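TRNA(Phe) 7-((3-amino-3-carboxypropyl)-4-demethylwyosine(37)-N(4))-methyltransferase 1 (Pyrococcus horikoshii, PDB 2IT2) probably methylates the N-4 position of a 4-demethylwyosine derivative at position 37 of tRNA(Phe), using S-adenosyl-L-methionine as methyl donor. Local coordinates at residues Ser105-Val110 / Ile144-Ser149; Phe130-Ile135 / Arg148-Met153. One frame throughout, in Å; residues are numbered along the deposited sequence.

In the fold
Both interactions are held by strand 143-148 and the residues just after it, and they share R148 and S149; their centres lie 8 Å apart. Interaction 1 is the more buried: it pairs strand 143-148 with strand 98-112, through backbone hydrogen bonds at L108-I147 and V110-V145, with helices 115-127 and 167-194 against its apolar side chains. Interaction 2, partly buried, lies at the edge of this chain's part of the sheet, where the turn leading into strand 134-138 meets the loop toward strand 153-159. One weak backbone bond, a weak bond to a serine hydroxyl, a ring face and a water replace the ladder there. The two join where I147 packs on F130, and both reach the second subunit.

Interaction 1: Ser105-Val110 / Ile144-Ser149; sequences SPILHV and IVEIRS
H109 and E146 face each other on neighbouring antiparallel strands as a non-hydrogen-bonded pair, and their side chains run side by side, pointing the same way. E146 starts with CB 4.0 Å from CD2 of H109. Its CG is anti to the backbone N (chi1 -179°), which carries it up beside the ring to the imidazole edge, near both CD2 and NE2. CD follows in an extended chain, and OE2 at the tip accepts a hydrogen bond from H109 NE2 at 2.9 Å. The donor lies on the anti side of OE2, the acceptor close to the ring plane; ring and carboxylate are turned 29° apart. CG2 of I107 lies 3.8 Å from the same OE2.

The other sheet face, bearing L108, V110, V145 and I147, is apolar: L108 CB meets I147 CB, and helix 115-127 packs on V110 and V145. Beta-branched valine and isoleucine suit such extended backbone. Paired bonds join L108 with I147 and V110 with V145. Beyond the ladder, S105 OG accepts from S149 N at 2.8 Å and donates to P106 O. K136 is a long, weak ion partner of OE2; the NE2 bond fixes the ring's rotation and ties the strands through side chains.

Interaction 2: Phe130-Ile135 / Arg148-Met153; sequences FKYSNI and RSTERM
The Y132 ring, on the type I beta turn F130 to S133, carries the methyl CG2 of T150 over one face, in a CH-pi contact 3.5 Å from the ring centroid, while S149 O sits at its edge near the plane. The guanidinium of R148 approaches the ring obliquely, the two planes 26° apart; Y132 CD2 and CB lie over one guanidinium face, CD2 3.3 Å from NH1. At the F130 ring it is the edge that is met, by R148 C and S149 N.

The turn leads into strand 134-138 of the antiparallel sheet. The one backbone bond across the contact, Y132 N to R148 O at 3.0 Å, is weak. S133 suits the turn because its short side chain lets OG reach back to F130 O, a bond of 2.8 Å, and also accept a weak bond from R148 N. R148 makes a cation-pi contact with Y132 of the second subunit, and Y132 with R148 of that subunit. Threonine offers a methyl to the ring as well as a hydroxyl, and T150 CG2 also touches K131 CB at 3.8 Å. One water bridges the backbones, accepting from T150 N at 2.9 Å and from K131 N at 3.2 Å.

Interaction 1: Ser105-Val110 / Ile144-Ser149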
ATOM      1  N   SER B 105       6.835  -3.163   4.894  1.00 14.71           N
ATOM      2  CA  SER B 105       6.234  -2.923   6.208  1.00 15.19           C
ATOM      3  C   SER B 105       5.565  -4.147   6.807  1.00 17.16           C
ATOM      4  O   SER B 105       5.184  -5.072   6.085  1.00 16.29           O
ATOM      5  CB  SER B 105       5.183  -1.810   6.092  1.00 17.65           C
ATOM      6  OG  SER B 105       4.254  -1.867   7.172  1.00 19.53           O
ATOM      7  N   PRO B 106       5.439  -4.179   8.145  1.00 15.84           N
ATOM      8  CA  PRO B 106       4.776  -5.325   8.766  1.00 17.12           C
ATOM      9  C   PRO B 106       3.314  -5.213   8.305  1.00 16.13           C
ATOM     10  O   PRO B 106       2.846  -4.118   7.952  1.00 15.86           O
ATOM     11  CB  PRO B 106       4.906  -5.044  10.272  1.00 18.06           C
ATOM     12  CG  PRO B 106       6.121  -4.208  10.384  1.00 20.34           C
ATOM     13  CD  PRO B 106       6.050  -3.304   9.162  1.00 18.42           C
ATOM     14  N   ILE B 107       2.613  -6.341   8.297  1.00 15.40           N
ATOM     15  CA  ILE B 107       1.206  -6.367   7.923  1.00 16.21           C
ATOM     16  C   ILE B 107       0.463  -7.232   8.934  1.00 16.37           C
ATOM     17  O   ILE B 107       0.814  -8.392   9.152  1.00 17.88           O
ATOM     18  CB  ILE B 107       0.978  -6.981   6.526  1.00 17.46           C
ATOM     19  CG1 ILE B 107       1.716  -6.173   5.458  1.00 19.18           C
ATOM     20  CG2 ILE B 107      -0.523  -7.033   6.237  1.00 20.55           C
ATOM     21  CD1 ILE B 107       1.560  -6.725   4.059  1.00 24.17           C
ATOM     22  N   LEU B 108      -0.558  -6.662   9.564  1.00 15.88           N
ATOM     23  CA  LEU B 108      -1.342  -7.414  10.535  1.00 15.83           C
ATOM     24  C   LEU B 108      -2.783  -7.472  10.020  1.00 13.05           C
ATOM     25  O   LEU B 108      -3.314  -6.478   9.501  1.00 14.81           O
ATOM     26  CB  LEU B 108      -1.302  -6.729  11.916  1.00 19.11           C
ATOM     27  CG  LEU B 108       0.044  -6.261  12.499  1.00 20.05           C
ATOM     28  CD1 LEU B 108      -0.195  -5.491  13.788  1.00 24.52           C
ATOM     29  CD2 LEU B 108       0.969  -7.454  12.747  1.00 25.16           C
ATOM     30  N   HIS B 109      -3.396  -8.644  10.116  1.00 13.86           N
ATOM     31  CA  HIS B 109      -4.781  -8.805   9.705  1.00 13.73           C
ATOM     32  C   HIS B 109      -5.548  -9.108  10.980  1.00 14.38           C
ATOM     33  O   HIS B 109      -5.199 -10.038  11.718  1.00 16.03           O
ATOM     34  CB  HIS B 109      -4.910  -9.929   8.677  1.00 16.17           C
ATOM     35  CG  HIS B 109      -4.440  -9.535   7.312  1.00 19.08           C
ATOM     36  ND1 HIS B 109      -4.338 -10.436   6.268  1.00 24.49           N
ATOM     37  CD2 HIS B 109      -4.075  -8.336   6.808  1.00 21.88           C
ATOM     38  CE1 HIS B 109      -3.933  -9.800   5.185  1.00 24.17           C
ATOM     39  NE2 HIS B 109      -3.765  -8.526   5.481  1.00 22.70           N
ATOM     40  N   VAL B 110      -6.569  -8.294  11.249  1.00 11.73           N
ATOM     41  CA  VAL B 110      -7.356  -8.447  12.467  1.00 12.15           C
ATOM     42  C   VAL B 110      -8.872  -8.506  12.229  1.00 12.07           C
ATOM     43  O   VAL B 110      -9.446  -7.640  11.572  1.00 12.61           O
ATOM     44  CB  VAL B 110      -7.056  -7.285  13.454  1.00 13.14           C
ATOM     45  CG1 VAL B 110      -7.784  -7.521  14.754  1.00 14.12           C
ATOM     46  CG2 VAL B 110      -5.552  -7.160  13.735  1.00 13.41           C
ATOM     47  N   ILE B 144     -12.281  -7.949   8.156  1.00 14.18           N
ATOM     48  CA  ILE B 144     -10.842  -7.865   8.409  1.00 13.24           C
ATOM     49  C   ILE B 144     -10.326  -6.447   8.288  1.00 13.68           C
ATOM     50  O   ILE B 144     -10.631  -5.731   7.328  1.00 14.53           O
ATOM     51  CB  ILE B 144     -10.024  -8.765   7.417  1.00 14.38           C
ATOM     52  CG1 ILE B 144     -10.409 -10.241   7.584  1.00 17.11           C
ATOM     53  CG2 ILE B 144      -8.512  -8.577   7.632  1.00 14.23           C
ATOM     54  CD1 ILE B 144     -10.147 -10.810   8.952  1.00 18.46           C
ATOM     55  N   VAL B 145      -9.572  -6.056   9.308  1.00 13.38           N
ATOM     56  CA  VAL B 145      -8.899  -4.771   9.367  1.00 13.56           C
ATOM     57  C   VAL B 145      -7.437  -5.097   9.029  1.00 13.22           C
ATOM     58  O   VAL B 145      -6.886  -6.092   9.515  1.00 13.32           O
ATOM     59  CB  VAL B 145      -8.940  -4.182  10.788  1.00 13.41           C
ATOM     60  CG1 VAL B 145      -7.913  -3.076  10.919  1.00 15.62           C
ATOM     61  CG2 VAL B 145     -10.334  -3.645  11.080  1.00 17.55           C
ATOM     62  N   GLU B 146      -6.825  -4.291   8.168  1.00 11.32           N
ATOM     63  CA  GLU B 146      -5.412  -4.482   7.804  1.00 13.34           C
ATOM     64  C   GLU B 146      -4.649  -3.303   8.378  1.00 13.60           C
ATOM     65  O   GLU B 146      -5.072  -2.155   8.225  1.00 14.96           O
ATOM     66  CB  GLU B 146      -5.226  -4.507   6.284  1.00 15.35           C
ATOM     67  CG  GLU B 146      -3.790  -4.715   5.819  1.00 21.57           C
ATOM     68  CD  GLU B 146      -3.720  -4.934   4.325  1.00 25.41           C
ATOM     69  OE1 GLU B 146      -3.971  -3.970   3.571  1.00 30.06           O
ATOM     70  OE2 GLU B 146      -3.428  -6.072   3.901  1.00 30.27           O
ATOM     71  N   ILE B 147      -3.538  -3.594   9.055  1.00 12.48           N
ATOM     72  CA  ILE B 147      -2.672  -2.581   9.665  1.00 14.91           C
ATOM     73  C   ILE B 147      -1.347  -2.630   8.904  1.00 15.25           C
ATOM     74  O   ILE B 147      -0.723  -3.689   8.793  1.00 14.94           O
ATOM     75  CB  ILE B 147      -2.450  -2.897  11.159  1.00 13.72           C
ATOM     76  CG1 ILE B 147      -3.794  -2.843  11.892  1.00 16.87           C
ATOM     77  CG2 ILE B 147      -1.432  -1.935  11.772  1.00 15.38           C
ATOM     78  CD1 ILE B 147      -3.715  -3.238  13.350  1.00 16.75           C
ATOM     79  N   ARG B 148      -0.921  -1.489   8.375  1.00 15.85           N
ATOM     80  CA  ARG B 148       0.298  -1.432   7.576  1.00 16.46           C
ATOM     81  C   ARG B 148       0.878  -0.025   7.596  1.00 16.07           C
ATOM     82  O   ARG B 148       0.136   0.950   7.733  1.00 17.32           O
ATOM     83  CB  ARG B 148      -0.050  -1.853   6.145  1.00 19.78           C
ATOM     84  CG  ARG B 148       1.122  -2.054   5.209  1.00 23.97           C
ATOM     85  CD  ARG B 148       0.654  -2.722   3.920  1.00 27.67           C
ATOM     86  NE  ARG B 148      -0.226  -1.863   3.134  1.00 31.93           N
ATOM     87  CZ  ARG B 148       0.185  -0.870   2.349  1.00 34.20           C
ATOM     88  NH1 ARG B 148       1.477  -0.589   2.225  1.00 35.28           N
ATOM     89  NH2 ARG B 148      -0.710  -0.149   1.688  1.00 35.70           N
ATOM     90  N   SER B 149       2.200   0.073   7.453  1.00 17.22           N
ATOM     91  CA  SER B 149       2.908   1.353   7.452  1.00 19.97           C
ATOM     92  C   SER B 149       3.272   1.747   6.019  1.00 21.64           C
ATOM     93  O   SER B 149       3.206   0.923   5.104  1.00 22.53           O
ATOM     94  CB  SER B 149       4.178   1.254   8.314  1.00 21.17           C
ATOM     95  OG  SER B 149       4.669   2.540   8.672  1.00 24.70           O
TER

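Interaction 2: Phe130-Ile135 / Arg148-Met153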
ATOM      1  N   PHE B 130       0.794   3.638  11.670  1.00 19.57           N
ATOM      2  CA  PHE B 130       0.452   2.739  10.573  1.00 18.71           C
ATOM      3  C   PHE B 130      -0.608   3.445   9.727  1.00 18.92           C
ATOM      4  O   PHE B 130      -1.797   3.148   9.794  1.00 17.81           O
ATOM      5  CB  PHE B 130      -0.050   1.393  11.128  1.00 17.13           C
ATOM      6  CG  PHE B 130       1.008   0.606  11.885  1.00 16.56           C
ATOM      7  CD1 PHE B 130       1.921  -0.199  11.206  1.00 16.73           C
ATOM      8  CD2 PHE B 130       1.076   0.660  13.271  1.00 17.62           C
ATOM      9  CE1 PHE B 130       2.889  -0.946  11.910  1.00 17.66           C
ATOM     10  CE2 PHE B 130       2.029  -0.074  13.979  1.00 17.29           C
ATOM     11  CZ  PHE B 130       2.937  -0.881  13.298  1.00 17.86           C
ATOM     12  N   LYS B 131      -0.153   4.390   8.914  1.00 19.09           N
ATOM     13  CA  LYS B 131      -1.056   5.181   8.094  1.00 21.54           C
ATOM     14  C   LYS B 131      -1.864   4.403   7.070  1.00 21.76           C
ATOM     15  O   LYS B 131      -2.969   4.818   6.698  1.00 23.57           O
ATOM     16  CB  LYS B 131      -0.274   6.303   7.410  1.00 23.63           C
ATOM     17  CG  LYS B 131       0.074   7.442   8.348  1.00 28.91           C
ATOM     18  CD  LYS B 131      -1.193   8.154   8.804  1.00 30.28           C
ATOM     19  CE  LYS B 131      -0.894   9.336   9.717  1.00 32.46           C
ATOM     20  NZ  LYS B 131      -2.137  10.055  10.136  1.00 33.89           N
ATOM     21  N   TYR B 132      -1.337   3.274   6.611  1.00 20.56           N
ATOM     22  CA  TYR B 132      -2.062   2.484   5.626  1.00 22.18           C
ATOM     23  C   TYR B 132      -2.998   1.450   6.249  1.00 21.31           C
ATOM     24  O   TYR B 132      -3.155   0.347   5.730  1.00 23.93           O
ATOM     25  CB  TYR B 132      -1.090   1.801   4.652  1.00 25.74           C
ATOM     26  CG  TYR B 132      -0.415   2.746   3.678  1.00 30.46           C
ATOM     27  CD1 TYR B 132      -1.087   3.861   3.173  1.00 31.85           C
ATOM     28  CD2 TYR B 132       0.878   2.492   3.214  1.00 31.60           C
ATOM     29  CE1 TYR B 132      -0.488   4.701   2.230  1.00 34.24           C
ATOM     30  CE2 TYR B 132       1.483   3.322   2.271  1.00 33.54           C
ATOM     31  CZ  TYR B 132       0.796   4.421   1.782  1.00 34.72           C
ATOM     32  OH  TYR B 132       1.383   5.229   0.836  1.00 36.67           O
ATOM     33  N   SER B 133      -3.630   1.805   7.360  1.00 17.02           N
ATOM     34  CA  SER B 133      -4.549   0.884   8.004  1.00 16.60           C
ATOM     35  C   SER B 133      -5.969   1.163   7.522  1.00 15.34           C
ATOM     36  O   SER B 133      -6.345   2.326   7.310  1.00 16.16           O
ATOM     37  CB  SER B 133      -4.448   1.018   9.524  1.00 15.53           C
ATOM     38  OG  SER B 133      -3.132   0.695   9.969  1.00 16.07           O
ATOM     39  N   ASN B 134      -6.764   0.110   7.365  1.00 12.68           N
ATOM     40  CA  ASN B 134      -8.127   0.291   6.866  1.00 14.50           C
ATOM     41  C   ASN B 134      -8.952  -0.983   6.987  1.00 14.08           C
ATOM     42  O   ASN B 134      -8.513  -1.947   7.596  1.00 14.61           O
ATOM     43  CB  ASN B 134      -8.057   0.719   5.397  1.00 18.17           C
ATOM     44  CG  ASN B 134      -7.101  -0.142   4.587  1.00 20.60           C
ATOM     45  OD1 ASN B 134      -7.222  -1.369   4.554  1.00 21.51           O
ATOM     46  ND2 ASN B 134      -6.135   0.501   3.931  1.00 22.75           N
ATOM     47  N   ILE B 135     -10.166  -0.981   6.440  1.00 14.23           N
ATOM     48  CA  ILE B 135     -10.981  -2.185   6.468  1.00 14.41           C
ATOM     49  C   ILE B 135     -10.772  -2.824   5.105  1.00 15.22           C
ATOM     50  O   ILE B 135     -11.221  -2.302   4.089  1.00 14.47           O
ATOM     51  CB  ILE B 135     -12.459  -1.863   6.685  1.00 14.35           C
ATOM     52  CG1 ILE B 135     -12.639  -1.320   8.110  1.00 14.14           C
ATOM     53  CG2 ILE B 135     -13.298  -3.107   6.409  1.00 14.94           C
ATOM     54  CD1 ILE B 135     -14.014  -0.753   8.397  1.00 17.52           C
ATOM     55  N   ARG B 148      -0.921  -1.489   8.375  1.00 15.85           N
ATOM     56  CA  ARG B 148       0.298  -1.432   7.576  1.00 16.46           C
ATOM     57  C   ARG B 148       0.878  -0.025   7.596  1.00 16.07           C
ATOM     58  O   ARG B 148       0.136   0.950   7.733  1.00 17.32           O
ATOM     59  CB  ARG B 148      -0.050  -1.853   6.145  1.00 19.78           C
ATOM     60  CG  ARG B 148       1.122  -2.054   5.209  1.00 23.97           C
ATOM     61  CD  ARG B 148       0.654  -2.722   3.920  1.00 27.67           C
ATOM     62  NE  ARG B 148      -0.226  -1.863   3.134  1.00 31.93           N
ATOM     63  CZ  ARG B 148       0.185  -0.870   2.349  1.00 34.20           C
ATOM     64  NH1 ARG B 148       1.477  -0.589   2.225  1.00 35.28           N
ATOM     65  NH2 ARG B 148      -0.710  -0.149   1.688  1.00 35.70           N
ATOM     66  N   SER B 149       2.200   0.073   7.453  1.00 17.22           N
ATOM     67  CA  SER B 149       2.908   1.353   7.452  1.00 19.97           C
ATOM     68  C   SER B 149       3.272   1.747   6.019  1.00 21.64           C
ATOM     69  O   SER B 149       3.206   0.923   5.104  1.00 22.53           O
ATOM     70  CB  SER B 149       4.178   1.254   8.314  1.00 21.17           C
ATOM     71  OG  SER B 149       4.669   2.540   8.672  1.00 24.70           O
ATOM     72  N   THR B 150       3.666   3.005   5.837  1.00 23.83           N
ATOM     73  CA  THR B 150       4.010   3.535   4.516  1.00 26.69           C
ATOM     74  C   THR B 150       5.446   3.338   4.050  1.00 25.65           C
ATOM     75  O   THR B 150       5.715   3.392   2.849  1.00 26.93           O
ATOM     76  CB  THR B 150       3.732   5.038   4.445  1.00 27.71           C
ATOM     77  OG1 THR B 150       4.636   5.727   5.321  1.00 30.52           O
ATOM     78  CG2 THR B 150       2.295   5.327   4.849  1.00 28.88           C
ATOM     79  N   GLU B 151       6.368   3.133   4.987  1.00 25.85           N
ATOM     80  CA  GLU B 151       7.782   2.959   4.653  1.00 26.13           C
ATOM     81  C   GLU B 151       8.073   1.743   3.790  1.00 23.39           C
ATOM     82  O   GLU B 151       7.523   0.664   4.005  1.00 23.44           O
ATOM     83  CB  GLU B 151       8.622   2.872   5.932  1.00 29.60           C
ATOM     84  CG  GLU B 151       8.768   4.193   6.674  1.00 34.32           C
ATOM     85  CD  GLU B 151       7.446   4.919   6.844  1.00 36.92           C
ATOM     86  OE1 GLU B 151       6.520   4.340   7.451  1.00 38.48           O
ATOM     87  OE2 GLU B 151       7.329   6.069   6.366  1.00 39.27           O
ATOM     88  N   ARG B 152       8.944   1.928   2.804  1.00 22.74           N
ATOM     89  CA  ARG B 152       9.338   0.836   1.924  1.00 20.84           C
ATOM     90  C   ARG B 152      10.479   1.286   1.026  1.00 19.89           C
ATOM     91  O   ARG B 152      10.782   2.479   0.935  1.00 19.39           O
ATOM     92  CB  ARG B 152       8.165   0.386   1.056  1.00 24.67           C
ATOM     93  CG  ARG B 152       7.696   1.435   0.066  1.00 25.77           C
ATOM     94  CD  ARG B 152       6.530   0.924  -0.778  1.00 30.81           C
ATOM     95  NE  ARG B 152       6.941  -0.121  -1.711  1.00 31.74           N
ATOM     96  CZ  ARG B 152       6.097  -0.885  -2.401  1.00 33.64           C
ATOM     97  NH1 ARG B 152       4.789  -0.722  -2.262  1.00 35.07           N
ATOM     98  NH2 ARG B 152       6.557  -1.804  -3.240  1.00 35.17           N
HETATM   99  N   MSE B 153      11.115   0.317   0.377  1.00 17.75           N
HETATM  100  CA  MSE B 153      12.212   0.596  -0.539  1.00 17.55           C
HETATM  101  C   MSE B 153      12.243  -0.494  -1.597  1.00 16.87           C
HETATM  102  O   MSE B 153      11.903  -1.657  -1.337  1.00 15.95           O
HETATM  103  CB  MSE B 153      13.557   0.653   0.198  1.00 22.89           C
HETATM  104  CG  MSE B 153      14.744   1.012  -0.712  1.00 24.29           C
HETATM  105 SE   MSE B 153      16.262   1.806   0.224  1.00 38.41          SE
HETATM  106  CE  MSE B 153      16.059   0.842   1.855  1.00 13.70           C
TER
HETATM  107  O   HOH W   1       2.814   4.960   7.874  1.00 25.31           O